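Inulin fructotransferase (Bacillus sp. snu-7, PDB 2INV) catalyses intramolecular fructosyl transfer on inulin, releasing a difructose anhydride from the end of the chain. Local coordinates at residues H87-R92 with M201-G206; D142-G147 with G179-E184; I60-G65 with S111-L116; G160-E165 with L183-I188; L80-F85 with I138-F143. All blocks are in the same frame, centred on the assembly; numbering follows the deposited sequence.

Contact 1 of 5, residues H87-R92 with M201-G206; sequences HGFFSR and MIAECG. With FRU (beta-D-fructofuranose), chain D.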
# COMPACT_ATOMS: atom_id res chain seq x y z
N HIS A 87 1.02 -6.13 16.78
CA HIS A 87 1.94 -7.10 16.20
C HIS A 87 3.05 -7.46 17.19
O HIS A 87 3.70 -8.49 17.07
CB HIS A 87 2.57 -6.53 14.92
CG HIS A 87 3.41 -5.32 15.15
ND1 HIS A 87 2.90 -4.12 15.60
CD2 HIS A 87 4.74 -5.11 14.99
CE1 HIS A 87 3.87 -3.23 15.71
NE2 HIS A 87 5.00 -3.81 15.34
N GLY A 88 3.24 -6.58 18.17
CA GLY A 88 4.23 -6.76 19.21
C GLY A 88 5.58 -7.36 18.84
O GLY A 88 6.09 -8.20 19.58
N PHE A 89 6.18 -6.94 17.74
CA PHE A 89 7.47 -7.52 17.40
C PHE A 89 8.56 -7.09 18.37
O PHE A 89 8.53 -6.01 18.96
CB PHE A 89 7.90 -7.18 15.97
CG PHE A 89 9.23 -7.78 15.59
CD1 PHE A 89 10.41 -7.11 15.85
CD2 PHE A 89 9.29 -9.06 15.04
CE1 PHE A 89 11.64 -7.69 15.57
CE2 PHE A 89 10.52 -9.66 14.75
CZ PHE A 89 11.70 -8.96 15.02
N PHE A 90 9.53 -7.99 18.53
CA PHE A 90 10.67 -7.80 19.41
C PHE A 90 11.75 -8.72 18.87
O PHE A 90 11.52 -9.90 18.62
CB PHE A 90 10.27 -8.18 20.85
CG PHE A 90 11.42 -8.31 21.81
CD1 PHE A 90 12.08 -9.54 21.97
CD2 PHE A 90 11.82 -7.23 22.59
CE1 PHE A 90 13.10 -9.69 22.90
CE2 PHE A 90 12.86 -7.38 23.53
CZ PHE A 90 13.49 -8.60 23.69
N SER A 91 12.94 -8.16 18.67
CA SER A 91 14.08 -8.87 18.12
C SER A 91 14.68 -9.91 19.06
O SER A 91 15.57 -9.60 19.85
CB SER A 91 15.17 -7.85 17.74
OG SER A 91 16.33 -8.48 17.22
N ARG A 92 14.21 -11.15 18.96
CA ARG A 92 14.75 -12.21 19.81
C ARG A 92 16.18 -12.51 19.41
O ARG A 92 16.99 -12.97 20.22
CB ARG A 92 13.91 -13.49 19.70
CG ARG A 92 12.72 -13.53 20.65
CD ARG A 92 12.03 -14.88 20.60
NE ARG A 92 10.94 -15.01 21.57
CZ ARG A 92 11.12 -15.11 22.89
NH1 ARG A 92 12.35 -15.11 23.41
NH2 ARG A 92 10.07 -15.22 23.70
N MSE A 201 4.68 -7.67 9.77
CA MSE A 201 6.07 -7.71 10.21
C MSE A 201 6.43 -9.17 10.43
O MSE A 201 6.06 -9.76 11.46
CB MSE A 201 6.25 -6.92 11.50
CG MSE A 201 7.60 -7.09 12.17
SE MSE A 201 9.07 -6.57 11.07
CE MSE A 201 8.97 -4.67 11.31
N ILE A 202 7.13 -9.74 9.46
CA ILE A 202 7.52 -11.14 9.49
C ILE A 202 9.04 -11.22 9.47
O ILE A 202 9.65 -11.15 8.39
CB ILE A 202 7.00 -11.87 8.25
CG1 ILE A 202 5.59 -11.37 7.93
CG2 ILE A 202 7.01 -13.37 8.48
CD1 ILE A 202 5.04 -11.87 6.63
N ALA A 203 9.67 -11.36 10.63
CA ALA A 203 11.12 -11.42 10.63
C ALA A 203 11.72 -12.32 11.69
O ALA A 203 11.06 -12.68 12.68
CB ALA A 203 11.69 -10.02 10.78
N GLU A 204 12.98 -12.68 11.46
CA GLU A 204 13.69 -13.56 12.36
C GLU A 204 12.93 -14.88 12.38
O GLU A 204 12.74 -15.52 13.41
CB GLU A 204 13.80 -12.90 13.74
CG GLU A 204 14.69 -11.64 13.67
CD GLU A 204 14.95 -10.97 15.00
OE1 GLU A 204 14.57 -11.54 16.05
OE2 GLU A 204 15.56 -9.88 15.01
N CYS A 205 12.50 -15.27 11.18
CA CYS A 205 11.78 -16.51 10.93
C CYS A 205 12.59 -17.30 9.92
O CYS A 205 13.28 -16.70 9.07
CB CYS A 205 10.40 -16.22 10.35
SG CYS A 205 9.16 -15.66 11.56
N GLY A 206 12.54 -18.63 9.99
CA GLY A 206 13.30 -19.43 9.05
C GLY A 206 12.79 -19.12 7.66
O GLY A 206 13.56 -18.92 6.72
C1 FRU D . 19.38 -9.17 13.65
C2 FRU D . 18.64 -8.50 12.41
C3 FRU D . 17.33 -9.24 11.98
C4 FRU D . 17.27 -9.09 10.45
C5 FRU D . 18.72 -9.00 10.09
C6 FRU D . 18.91 -7.82 9.12
O1 FRU D . 19.39 -10.62 13.55
O3 FRU D . 16.05 -9.30 12.55
O4 FRU D . 16.55 -10.14 9.83
O5 FRU D . 19.49 -8.85 11.33
O6 FRU D . 20.07 -8.07 8.43
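Phe-89 packs across Met-201, Ala-203 and Glu-204, its side chain at about a right angle to those of Met-201 and Glu-204. Its CG is anti to the backbone N (chi1 -179°), which brings the ring up to strand 201-203. Its CB touches CG of Met-201 at 3.8 Å. The ring atoms CG and CD2 meet that same methylene. Selenium of Met-201, a selenomethionine, sits 4.8 Å from the centroid of the Phe-89 ring, a Met-aromatic contact. CE2 of Phe-89 is 3.7 Å from O of Ala-203, which lies at the ring edge. At the tip, CZ of Phe-89 is 3.8 Å from CD of Glu-204, with ring and carboxylate planes 74° apart. This loop packs on strand 201-203 of the right-handed parallel beta-helix. Ser-91 N-caps helix 92-96. Its OG donates to the syn lone pair of Glu-204 OE2 at 2.7 Å and accepts the N-H of Ile-94. OE2 of Glu-204 is gripped again by O3 of the bound fructose, at 2.6 Å. Glu-204 OE1 takes the N-H of Ser-93. An alanine here would probably leave the Ser-91 hydroxyl and fructose O3 without their shared acceptor. Ser-93 OG, Pro-251 O and Arg-252 NH1 also hold the sugar.

Contact 2 of 5, residues D142-G147 with G179-E184; sequences DFCLDG and GFVYLE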
# COMPACT_ATOMS: atom_id res chain seq x y z
N ASP A 142 -3.63 -8.27 13.45
CA ASP A 142 -3.14 -7.55 14.60
C ASP A 142 -2.77 -8.32 15.86
O ASP A 142 -3.10 -7.90 16.96
CB ASP A 142 -4.12 -6.43 14.93
CG ASP A 142 -4.45 -5.58 13.71
OD1 ASP A 142 -3.51 -5.09 13.04
OD2 ASP A 142 -5.65 -5.40 13.41
N PHE A 143 -2.10 -9.46 15.71
CA PHE A 143 -1.63 -10.19 16.88
C PHE A 143 -0.24 -10.77 16.63
O PHE A 143 0.29 -10.67 15.52
CB PHE A 143 -2.66 -11.24 17.38
CG PHE A 143 -2.80 -12.46 16.54
CD1 PHE A 143 -1.98 -13.57 16.77
CD2 PHE A 143 -3.81 -12.56 15.59
CE1 PHE A 143 -2.18 -14.77 16.06
CE2 PHE A 143 -4.01 -13.74 14.88
CZ PHE A 143 -3.20 -14.84 15.12
N CYS A 144 0.36 -11.35 17.66
CA CYS A 144 1.72 -11.86 17.58
C CYS A 144 1.97 -13.35 17.77
O CYS A 144 1.52 -13.95 18.74
CB CYS A 144 2.57 -11.07 18.59
SG CYS A 144 4.31 -11.52 18.69
N LEU A 145 2.71 -13.94 16.82
CA LEU A 145 3.07 -15.36 16.86
C LEU A 145 4.58 -15.46 17.06
O LEU A 145 5.37 -15.10 16.18
CB LEU A 145 2.65 -16.06 15.57
CG LEU A 145 1.16 -16.40 15.46
CD1 LEU A 145 0.84 -16.92 14.07
CD2 LEU A 145 0.79 -17.43 16.53
N ASP A 146 4.96 -15.99 18.22
CA ASP A 146 6.36 -16.10 18.61
C ASP A 146 6.79 -17.56 18.87
O ASP A 146 6.19 -18.27 19.69
CB ASP A 146 6.55 -15.19 19.84
CG ASP A 146 7.85 -15.41 20.58
OD1 ASP A 146 8.81 -15.95 20.01
OD2 ASP A 146 7.90 -15.02 21.77
N GLY A 147 7.82 -18.00 18.14
CA GLY A 147 8.32 -19.36 18.26
C GLY A 147 9.23 -19.58 19.45
O GLY A 147 9.76 -20.67 19.67
N GLY A 179 2.41 -9.94 13.46
CA GLY A 179 3.77 -9.95 13.94
C GLY A 179 4.17 -11.41 14.07
O GLY A 179 3.58 -12.16 14.84
N PHE A 180 5.16 -11.82 13.27
CA PHE A 180 5.65 -13.19 13.30
C PHE A 180 7.10 -13.11 13.72
O PHE A 180 7.87 -12.34 13.15
CB PHE A 180 5.58 -13.81 11.90
CG PHE A 180 4.19 -14.02 11.38
CD1 PHE A 180 3.51 -15.22 11.59
CD2 PHE A 180 3.59 -13.03 10.62
CE1 PHE A 180 2.25 -15.42 11.04
CE2 PHE A 180 2.33 -13.23 10.07
CZ PHE A 180 1.66 -14.42 10.27
N VAL A 181 7.48 -13.92 14.70
CA VAL A 181 8.86 -13.90 15.15
C VAL A 181 9.35 -15.24 15.68
O VAL A 181 8.63 -15.95 16.40
CB VAL A 181 9.08 -12.78 16.19
CG1 VAL A 181 8.23 -13.04 17.42
CG2 VAL A 181 10.54 -12.69 16.56
N TYR A 182 10.58 -15.59 15.29
CA TYR A 182 11.25 -16.83 15.69
C TYR A 182 10.49 -18.13 15.40
O TYR A 182 10.45 -19.03 16.23
CB TYR A 182 11.65 -16.74 17.17
CG TYR A 182 13.12 -16.44 17.42
CD1 TYR A 182 13.80 -15.47 16.69
CD2 TYR A 182 13.83 -17.13 18.40
CE1 TYR A 182 15.16 -15.19 16.92
CE2 TYR A 182 15.19 -16.86 18.66
CZ TYR A 182 15.84 -15.89 17.91
OH TYR A 182 17.17 -15.64 18.15
N LEU A 183 9.92 -18.22 14.19
CA LEU A 183 9.18 -19.40 13.74
C LEU A 183 9.89 -20.02 12.55
O LEU A 183 10.32 -19.28 11.65
CB LEU A 183 7.76 -19.00 13.30
CG LEU A 183 6.78 -18.58 14.38
CD1 LEU A 183 5.58 -17.91 13.73
CD2 LEU A 183 6.35 -19.80 15.18
N GLU A 184 10.00 -21.34 12.49
CA GLU A 184 10.68 -21.91 11.34
C GLU A 184 9.93 -21.53 10.06
O GLU A 184 10.55 -21.26 9.03
CB GLU A 184 10.83 -23.42 11.42
CG GLU A 184 11.91 -23.87 10.45
CD GLU A 184 12.34 -25.31 10.59
OE1 GLU A 184 12.46 -25.79 11.73
OE2 GLU A 184 12.59 -25.95 9.55
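Leu-145 pairs with Phe-180 at the middle of two parallel strands, 144-146 and 179-181, on successive turns of the right-handed parallel beta-helix. The strand axes are 4.7 Å apart and 5° from parallel. Four backbone hydrogen bonds join the segments. Gly-179 N binds Phe-143 O, and Leu-145 N binds Gly-179 O. Val-181 N then binds Leu-145 O, and Gly-147 N binds Val-181 O. CA-H...O contacts fill the gaps, as from Asp-146 CA to Val-181 O at 3.2 Å.

Side-chain packing lies on both faces. On one, Leu-145 and Phe-180 point the same way, and Leu-145 CD1 meets ring atom CE1 of Phe-180 at 3.7 Å. Leu-183 adds its CD1 against Leu-145 CB at 3.9 Å. On the other face, Val-181 holds CG1 between its backbone N and carbonyl carbon (chi1 62°). That methyl lies 3.6 Å from CB of the acidic Asp-146, the two side chains side by side and pointing the same way.

The polar ends find partners in other parts of the chain. Asp-146 OD1 forms a salt bridge with Arg-92 NE and accepts the N-H of Val-148. Tyr-182 OH is hydrogen-bonded to Asp-96, and its ring stacks with Phe-150. The chain is tight at Gly-147, where a CB would clash with Tyr-182 O. Gly-147 CA itself is 3.0 Å from Tyr-182 O.

Contact 3 of 5, residues I60-G65 with S111-L116; sequences IIIPPG and SHIRVL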
# COMPACT_ATOMS: atom_id res chain seq x y z
N ILE A 60 -12.87 -13.65 16.96
CA ILE A 60 -12.21 -14.05 18.20
C ILE A 60 -11.16 -12.98 18.47
O ILE A 60 -10.21 -12.81 17.71
CB ILE A 60 -11.55 -15.44 18.05
CG1 ILE A 60 -12.62 -16.49 17.70
CG2 ILE A 60 -10.83 -15.81 19.34
CD1 ILE A 60 -12.07 -17.88 17.48
N ILE A 61 -11.37 -12.26 19.57
CA ILE A 61 -10.48 -11.17 19.97
C ILE A 61 -9.41 -11.64 20.95
O ILE A 61 -9.73 -12.36 21.91
CB ILE A 61 -11.29 -10.05 20.67
CG1 ILE A 61 -12.40 -9.56 19.74
CG2 ILE A 61 -10.37 -8.92 21.09
CD1 ILE A 61 -11.93 -9.09 18.39
N ILE A 62 -8.16 -11.25 20.73
CA ILE A 62 -7.10 -11.66 21.64
C ILE A 62 -6.50 -10.43 22.34
O ILE A 62 -5.68 -9.71 21.77
CB ILE A 62 -5.99 -12.43 20.91
CG1 ILE A 62 -6.58 -13.66 20.23
CG2 ILE A 62 -4.91 -12.88 21.91
CD1 ILE A 62 -5.67 -14.33 19.22
N PRO A 63 -6.94 -10.16 23.58
CA PRO A 63 -6.50 -9.05 24.43
C PRO A 63 -4.98 -8.96 24.62
O PRO A 63 -4.26 -9.94 24.45
CB PRO A 63 -7.20 -9.34 25.75
CG PRO A 63 -8.52 -9.84 25.28
CD PRO A 63 -8.17 -10.77 24.12
N PRO A 64 -4.47 -7.76 24.92
CA PRO A 64 -3.03 -7.62 25.13
C PRO A 64 -2.59 -8.63 26.18
O PRO A 64 -3.16 -8.68 27.26
CB PRO A 64 -2.89 -6.18 25.63
CG PRO A 64 -3.92 -5.48 24.81
CD PRO A 64 -5.11 -6.43 24.80
N GLY A 65 -1.58 -9.44 25.87
CA GLY A 65 -1.13 -10.40 26.85
C GLY A 65 -0.22 -11.51 26.39
O GLY A 65 0.05 -11.67 25.20
N SER A 111 -0.78 -8.75 21.61
CA SER A 111 -1.55 -9.99 21.76
C SER A 111 -0.57 -11.08 21.34
O SER A 111 -0.60 -11.60 20.21
CB SER A 111 -2.78 -9.95 20.86
OG SER A 111 -3.44 -8.71 21.03
N HIS A 112 0.29 -11.40 22.30
CA HIS A 112 1.40 -12.33 22.21
C HIS A 112 1.07 -13.82 22.41
O HIS A 112 0.71 -14.25 23.51
CB HIS A 112 2.41 -11.83 23.24
CG HIS A 112 3.66 -12.63 23.35
ND1 HIS A 112 4.37 -13.09 22.25
CD2 HIS A 112 4.39 -12.97 24.44
CE1 HIS A 112 5.49 -13.66 22.67
NE2 HIS A 112 5.53 -13.60 23.99
N ILE A 113 1.20 -14.60 21.34
CA ILE A 113 0.96 -16.03 21.42
C ILE A 113 2.28 -16.75 21.25
O ILE A 113 2.95 -16.62 20.22
CB ILE A 113 -0.00 -16.54 20.33
CG1 ILE A 113 -1.43 -16.07 20.63
CG2 ILE A 113 0.05 -18.07 20.28
CD1 ILE A 113 -2.44 -16.54 19.62
N ARG A 114 2.66 -17.50 22.28
CA ARG A 114 3.88 -18.26 22.22
C ARG A 114 3.51 -19.64 21.75
O ARG A 114 2.75 -20.37 22.39
CB ARG A 114 4.54 -18.28 23.58
CG ARG A 114 4.42 -16.95 24.31
CD ARG A 114 5.62 -16.75 25.18
NE ARG A 114 5.82 -17.91 26.02
CZ ARG A 114 6.99 -18.33 26.46
NH1 ARG A 114 8.08 -17.67 26.15
NH2 ARG A 114 7.06 -19.42 27.20
N VAL A 115 4.03 -19.95 20.57
CA VAL A 115 3.80 -21.21 19.90
C VAL A 115 4.69 -22.28 20.52
O VAL A 115 5.91 -22.27 20.34
CB VAL A 115 4.11 -21.04 18.40
CG1 VAL A 115 3.87 -22.33 17.66
CG2 VAL A 115 3.25 -19.92 17.83
N LEU A 116 4.06 -23.20 21.24
CA LEU A 116 4.78 -24.29 21.90
C LEU A 116 4.20 -25.60 21.39
O LEU A 116 3.90 -26.51 22.17
CB LEU A 116 4.60 -24.19 23.41
CG LEU A 116 4.95 -22.81 23.98
CD1 LEU A 116 4.48 -22.71 25.42
CD2 LEU A 116 6.45 -22.58 23.87
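Gly-65 and Ser-111 form a single parallel beta bridge, and His-112 N donates to Gly-65 O at 2.9 Å. The backbone angles of Gly-65 (phi 166°, psi 173°) would jam a side chain against the preceding carbonyl, so they call for glycine. Ser-111 carries the main side-chain bond. Its OG is anti to its carbonyl carbon (chi1 -48°) and donates to Ile-62 O at 2.6 Å. The approach is nearly along the C=O axis. The same OG accepts the N-H of Phe-85, so the one hydroxyl both donates and accepts. This is a corner of the right-handed parallel beta-helix, where the chain leaves strand 58-62 through Pro-63 and Pro-64. Ile-62 branches toward the partner segment. Its CG2 packs on Ser-111 CB at 3.8 Å. Its CD1 meets CD1 of Ile-113 tip to tip at 3.9 Å, with the two side chains crossing at about a right angle. Ile-34 of helix 30-48 packs on both isoleucines. His-112 CB lies 3.1 Å from Gly-65 O. On one face of the His-112 ring sits CG of Arg-114, 3.5 Å above the plane and offset toward the rim. Arg-114 NE forms a salt bridge with Asp-68.

Contact 4 of 5, residues G160-E165 with L183-I188; sequences GKTGIE and LEHALI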
# COMPACT_ATOMS: atom_id res chain seq x y z
N GLY A 160 11.06 -26.32 14.03
CA GLY A 160 9.90 -27.09 13.60
C GLY A 160 8.52 -26.51 13.85
O GLY A 160 7.53 -27.24 13.74
N LYS A 161 8.43 -25.23 14.18
CA LYS A 161 7.12 -24.64 14.43
C LYS A 161 6.64 -23.79 13.26
O LYS A 161 7.44 -23.22 12.52
CB LYS A 161 7.17 -23.75 15.67
CG LYS A 161 7.48 -24.49 16.96
CD LYS A 161 8.01 -23.53 18.00
CE LYS A 161 8.33 -24.24 19.31
NZ LYS A 161 8.54 -23.26 20.41
N THR A 162 5.33 -23.72 13.07
CA THR A 162 4.76 -22.89 12.01
C THR A 162 3.67 -22.03 12.64
O THR A 162 2.95 -22.48 13.53
CB THR A 162 4.15 -23.72 10.86
OG1 THR A 162 5.18 -24.48 10.22
CG2 THR A 162 3.54 -22.77 9.83
N GLY A 163 3.57 -20.78 12.18
CA GLY A 163 2.60 -19.86 12.73
C GLY A 163 1.19 -20.02 12.20
O GLY A 163 0.27 -20.36 12.95
N ILE A 164 1.01 -19.74 10.92
CA ILE A 164 -0.30 -19.86 10.28
C ILE A 164 -0.12 -20.61 8.98
O ILE A 164 0.69 -20.22 8.13
CB ILE A 164 -0.90 -18.48 9.97
CG1 ILE A 164 -1.23 -17.75 11.27
CG2 ILE A 164 -2.16 -18.63 9.11
CD1 ILE A 164 -1.68 -16.31 11.07
N GLU A 165 -0.86 -21.70 8.81
CA GLU A 165 -0.76 -22.46 7.57
C GLU A 165 -2.12 -22.78 6.99
O GLU A 165 -2.98 -23.36 7.64
CB GLU A 165 0.03 -23.76 7.79
CG GLU A 165 -0.14 -24.73 6.65
CD GLU A 165 0.98 -25.74 6.55
OE1 GLU A 165 1.63 -26.03 7.58
OE2 GLU A 165 1.21 -26.25 5.43
N LEU A 183 9.92 -18.22 14.19
CA LEU A 183 9.18 -19.40 13.74
C LEU A 183 9.89 -20.02 12.55
O LEU A 183 10.32 -19.28 11.65
CB LEU A 183 7.76 -19.00 13.30
CG LEU A 183 6.78 -18.58 14.38
CD1 LEU A 183 5.58 -17.91 13.73
CD2 LEU A 183 6.35 -19.80 15.18
N GLU A 184 10.00 -21.34 12.49
CA GLU A 184 10.68 -21.91 11.34
C GLU A 184 9.93 -21.53 10.06
O GLU A 184 10.55 -21.26 9.03
CB GLU A 184 10.83 -23.42 11.42
CG GLU A 184 11.91 -23.87 10.45
CD GLU A 184 12.34 -25.31 10.59
OE1 GLU A 184 12.46 -25.79 11.73
OE2 GLU A 184 12.59 -25.95 9.55
N HIS A 185 8.61 -21.51 10.15
CA HIS A 185 7.77 -21.12 9.02
C HIS A 185 6.74 -20.17 9.62
O HIS A 185 5.97 -20.56 10.49
CB HIS A 185 7.05 -22.33 8.42
CG HIS A 185 7.96 -23.37 7.86
ND1 HIS A 185 8.38 -23.36 6.54
CD2 HIS A 185 8.55 -24.44 8.43
CE1 HIS A 185 9.18 -24.39 6.33
NE2 HIS A 185 9.30 -25.07 7.47
N ALA A 186 6.74 -18.92 9.18
CA ALA A 186 5.79 -17.96 9.72
C ALA A 186 4.42 -18.18 9.12
O ALA A 186 3.48 -18.58 9.80
CB ALA A 186 6.26 -16.54 9.43
N LEU A 187 4.32 -17.94 7.81
CA LEU A 187 3.06 -18.09 7.10
C LEU A 187 3.15 -18.95 5.84
O LEU A 187 4.04 -18.76 5.00
CB LEU A 187 2.55 -16.70 6.71
CG LEU A 187 1.30 -16.66 5.84
CD1 LEU A 187 0.09 -16.99 6.69
CD2 LEU A 187 1.15 -15.28 5.23
N ILE A 188 2.22 -19.88 5.71
CA ILE A 188 2.16 -20.77 4.54
C ILE A 188 0.73 -20.76 3.99
O ILE A 188 -0.23 -20.92 4.75
CB ILE A 188 2.53 -22.22 4.91
CG1 ILE A 188 4.00 -22.31 5.33
CG2 ILE A 188 2.27 -23.14 3.72
CD1 ILE A 188 4.43 -23.69 5.79
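Leu-183 sets CD1 against CA of Gly-163 at 3.7 Å, while its CD2 reaches Lys-161 CB. A CB on Gly-163 would clash with this CD1 and with Ala-186 O. Glu-184 is extended beyond CG, and OE1 accepts the N-H of Gly-160 at 2.7 Å. The donor comes on the anti side, 31° out of the carboxylate plane. The N-H of Asn-159 also reaches OE1. His-185 N binds Lys-161 O, and His-185 CB touches Thr-162 OG1 at 3.4 Å. The imidazole ND1 is hydrogen-bonded to Glu-210. His-185 O accepts from Gly-163 N. Ala-186 O accepts from Ile-164 N, with a weak bond from Gly-163 N besides. The chain turns a corner at Gly-163 and at Ala-186, as successive turns of a parallel beta-helix do. Leu-187 CD1 packs on Ile-164 CG2 at 3.7 Å. Ile-188 N binds Ile-164 O. Its side chain runs alongside Glu-165 and points the same way, with CG2 3.7 Å from Glu-165 OE2. Glu-165 OE1 is hydrogen-bonded to Gln-123. An alanine in place of Glu-165 would probably uncover part of Ile-188 and leave Gln-123 NE2 without this acceptor. Backbone bonds set the register. Among the polar side chains Glu-184 bonds across the pair, while His-185 and Glu-165 bond to Glu-210 and Gln-123 outside it. Ile-164 and Leu-187 pack together on the buried face.

Contact 5 of 5, residues L80-F85 with I138-F143; sequences LTIAGF and IVFRDF. With 2PO (phosphonate), chain G.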
# COMPACT_ATOMS: atom_id res chain seq x y z
N LEU A 80 -13.83 -16.48 9.41
CA LEU A 80 -13.41 -16.45 10.82
C LEU A 80 -12.35 -15.36 10.93
O LEU A 80 -11.41 -15.31 10.13
CB LEU A 80 -12.79 -17.79 11.25
CG LEU A 80 -12.95 -18.23 12.71
CD1 LEU A 80 -11.63 -18.82 13.19
CD2 LEU A 80 -13.34 -17.06 13.59
N THR A 81 -12.52 -14.48 11.91
CA THR A 81 -11.58 -13.40 12.14
C THR A 81 -10.94 -13.55 13.51
O THR A 81 -11.63 -13.58 14.53
CB THR A 81 -12.27 -12.01 12.12
OG1 THR A 81 -12.63 -11.66 10.78
CG2 THR A 81 -11.33 -10.95 12.70
N ILE A 82 -9.61 -13.65 13.53
CA ILE A 82 -8.90 -13.75 14.79
C ILE A 82 -8.06 -12.49 14.80
O ILE A 82 -7.15 -12.33 13.99
CB ILE A 82 -8.02 -15.01 14.85
CG1 ILE A 82 -8.91 -16.25 14.83
CG2 ILE A 82 -7.17 -15.00 16.12
CD1 ILE A 82 -8.17 -17.56 14.72
N ALA A 83 -8.40 -11.58 15.70
CA ALA A 83 -7.70 -10.31 15.79
C ALA A 83 -7.22 -9.94 17.18
O ALA A 83 -7.80 -10.35 18.19
CB ALA A 83 -8.61 -9.21 15.26
N GLY A 84 -6.14 -9.15 17.21
CA GLY A 84 -5.57 -8.70 18.46
C GLY A 84 -5.46 -7.19 18.43
O GLY A 84 -6.15 -6.55 17.64
N PHE A 85 -4.60 -6.62 19.27
CA PHE A 85 -4.42 -5.17 19.30
C PHE A 85 -3.01 -4.75 18.91
O PHE A 85 -2.69 -3.56 18.97
CB PHE A 85 -4.72 -4.61 20.70
CG PHE A 85 -6.15 -4.74 21.12
CD1 PHE A 85 -6.64 -5.96 21.58
CD2 PHE A 85 -7.00 -3.64 21.09
CE1 PHE A 85 -7.96 -6.08 22.00
CE2 PHE A 85 -8.32 -3.75 21.51
CZ PHE A 85 -8.80 -4.97 21.96
N ILE A 138 -11.45 -15.67 5.43
CA ILE A 138 -10.80 -15.78 6.73
C ILE A 138 -9.76 -14.67 6.90
O ILE A 138 -8.96 -14.40 6.01
CB ILE A 138 -10.15 -17.15 6.94
CG1 ILE A 138 -11.25 -18.22 6.92
CG2 ILE A 138 -9.41 -17.18 8.27
CD1 ILE A 138 -10.75 -19.63 7.08
N VAL A 139 -9.81 -14.03 8.07
CA VAL A 139 -8.94 -12.92 8.39
C VAL A 139 -8.13 -13.14 9.68
O VAL A 139 -8.70 -13.47 10.73
CB VAL A 139 -9.78 -11.62 8.53
CG1 VAL A 139 -8.87 -10.44 8.81
CG2 VAL A 139 -10.59 -11.41 7.28
N PHE A 140 -6.81 -12.95 9.59
CA PHE A 140 -5.90 -13.09 10.74
C PHE A 140 -5.28 -11.72 10.90
O PHE A 140 -4.53 -11.28 10.02
CB PHE A 140 -4.79 -14.08 10.43
CG PHE A 140 -5.17 -15.52 10.59
CD1 PHE A 140 -5.18 -16.13 11.84
CD2 PHE A 140 -5.51 -16.27 9.48
CE1 PHE A 140 -5.50 -17.48 11.97
CE2 PHE A 140 -5.84 -17.61 9.59
CZ PHE A 140 -5.83 -18.22 10.85
N ARG A 141 -5.54 -11.03 12.00
CA ARG A 141 -4.94 -9.71 12.12
C ARG A 141 -4.60 -9.17 13.49
O ARG A 141 -5.17 -9.53 14.51
CB ARG A 141 -5.83 -8.70 11.41
CG ARG A 141 -7.12 -8.42 12.15
CD ARG A 141 -8.04 -7.54 11.34
NE ARG A 141 -7.45 -6.23 11.09
CZ ARG A 141 -8.04 -5.29 10.36
NH1 ARG A 141 -9.22 -5.52 9.80
NH2 ARG A 141 -7.44 -4.12 10.18
N ASP A 142 -3.63 -8.27 13.45
CA ASP A 142 -3.14 -7.55 14.60
C ASP A 142 -2.77 -8.32 15.86
O ASP A 142 -3.10 -7.90 16.96
CB ASP A 142 -4.12 -6.43 14.93
CG ASP A 142 -4.45 -5.58 13.71
OD1 ASP A 142 -3.51 -5.09 13.04
OD2 ASP A 142 -5.65 -5.40 13.41
N PHE A 143 -2.10 -9.46 15.71
CA PHE A 143 -1.63 -10.19 16.88
C PHE A 143 -0.24 -10.77 16.63
O PHE A 143 0.29 -10.67 15.52
CB PHE A 143 -2.66 -11.24 17.38
CG PHE A 143 -2.80 -12.46 16.54
CD1 PHE A 143 -1.98 -13.57 16.77
CD2 PHE A 143 -3.81 -12.56 15.59
CE1 PHE A 143 -2.18 -14.77 16.06
CE2 PHE A 143 -4.01 -13.74 14.88
CZ PHE A 143 -3.20 -14.84 15.12
P 2PO G . -8.96 -2.20 13.10
O1P 2PO G . -10.03 -3.31 12.77
O2P 2PO G . -8.02 -2.77 14.24
O3P 2PO G . -9.48 -0.82 13.32
O HOH W 1 -7.70 -6.05 15.04
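Leu-80 O accepts the N-H of Val-139 at 2.9 Å, the first of four backbone bonds between these parallel strands. Val-139 O takes Ile-82 N, Ile-82 O takes Arg-141 N, and Arg-141 O takes Gly-84 N. Arg-141 NE forms a salt bridge with Asp-142 OD2 at 3.1 Å. NE meets OD2 from above the carboxylate plane, 40° out of it. A water is hydrogen-bonded to that same OD2 at 2.7 Å and to Gly-84 O. The phosphonate O1P lies over one face of the Arg-141 guanidinium, 3.7 Å from CZ of Arg-141. Arg-141 NH1 has a long, weak ion pair with Asp-142 OD1 of the third subunit, and Asp-142 OD1 has the matching one with Arg-141 of the second. Thr-81 OG1 is hydrogen-bonded to Phe-85 O of the third subunit. The inner side is apolar. Ile-82 spreads its branches, with CG2 3.6 Å from Phe-143 CE2 and CD1 3.8 Å from Phe-140 CE1. Phe-143 CG sits between its backbone N and carbonyl carbon (chi1 74°), which brings the CE2 edge beside Ile-82 O. In this right-handed parallel beta-helix, strand 80-84 is flanked by strands 58-62 and 135-146, and the latter continues the stack to strand 174-181.

Overall arrangement
All five contacts join turns of one right-handed parallel beta-helix. Contacts 1 and 2 lie closest, with centres 6 Å apart, and a probable hydrogen bond from Gly-206 N to Leu-183 O (2.8 Å) links them. Contact 2 shares Leu-183 and Glu-184 with contact 4, about 8 Å away between centres. It shares Asp-142 and Phe-143 with contact 5. Contact 3 adjoins contacts 2 and 5, its centre about 10 Å from each. Strands 111-115 and 135-146 pair on one side, and strands 58-62 and 80-84 on another. Contact 1 reaches the fructose pocket through Glu-204. Contact 5, about 17 Å from contact 1 between centres, lies by the phosphonate and touches both other subunits; contact 1 also touches the second subunit.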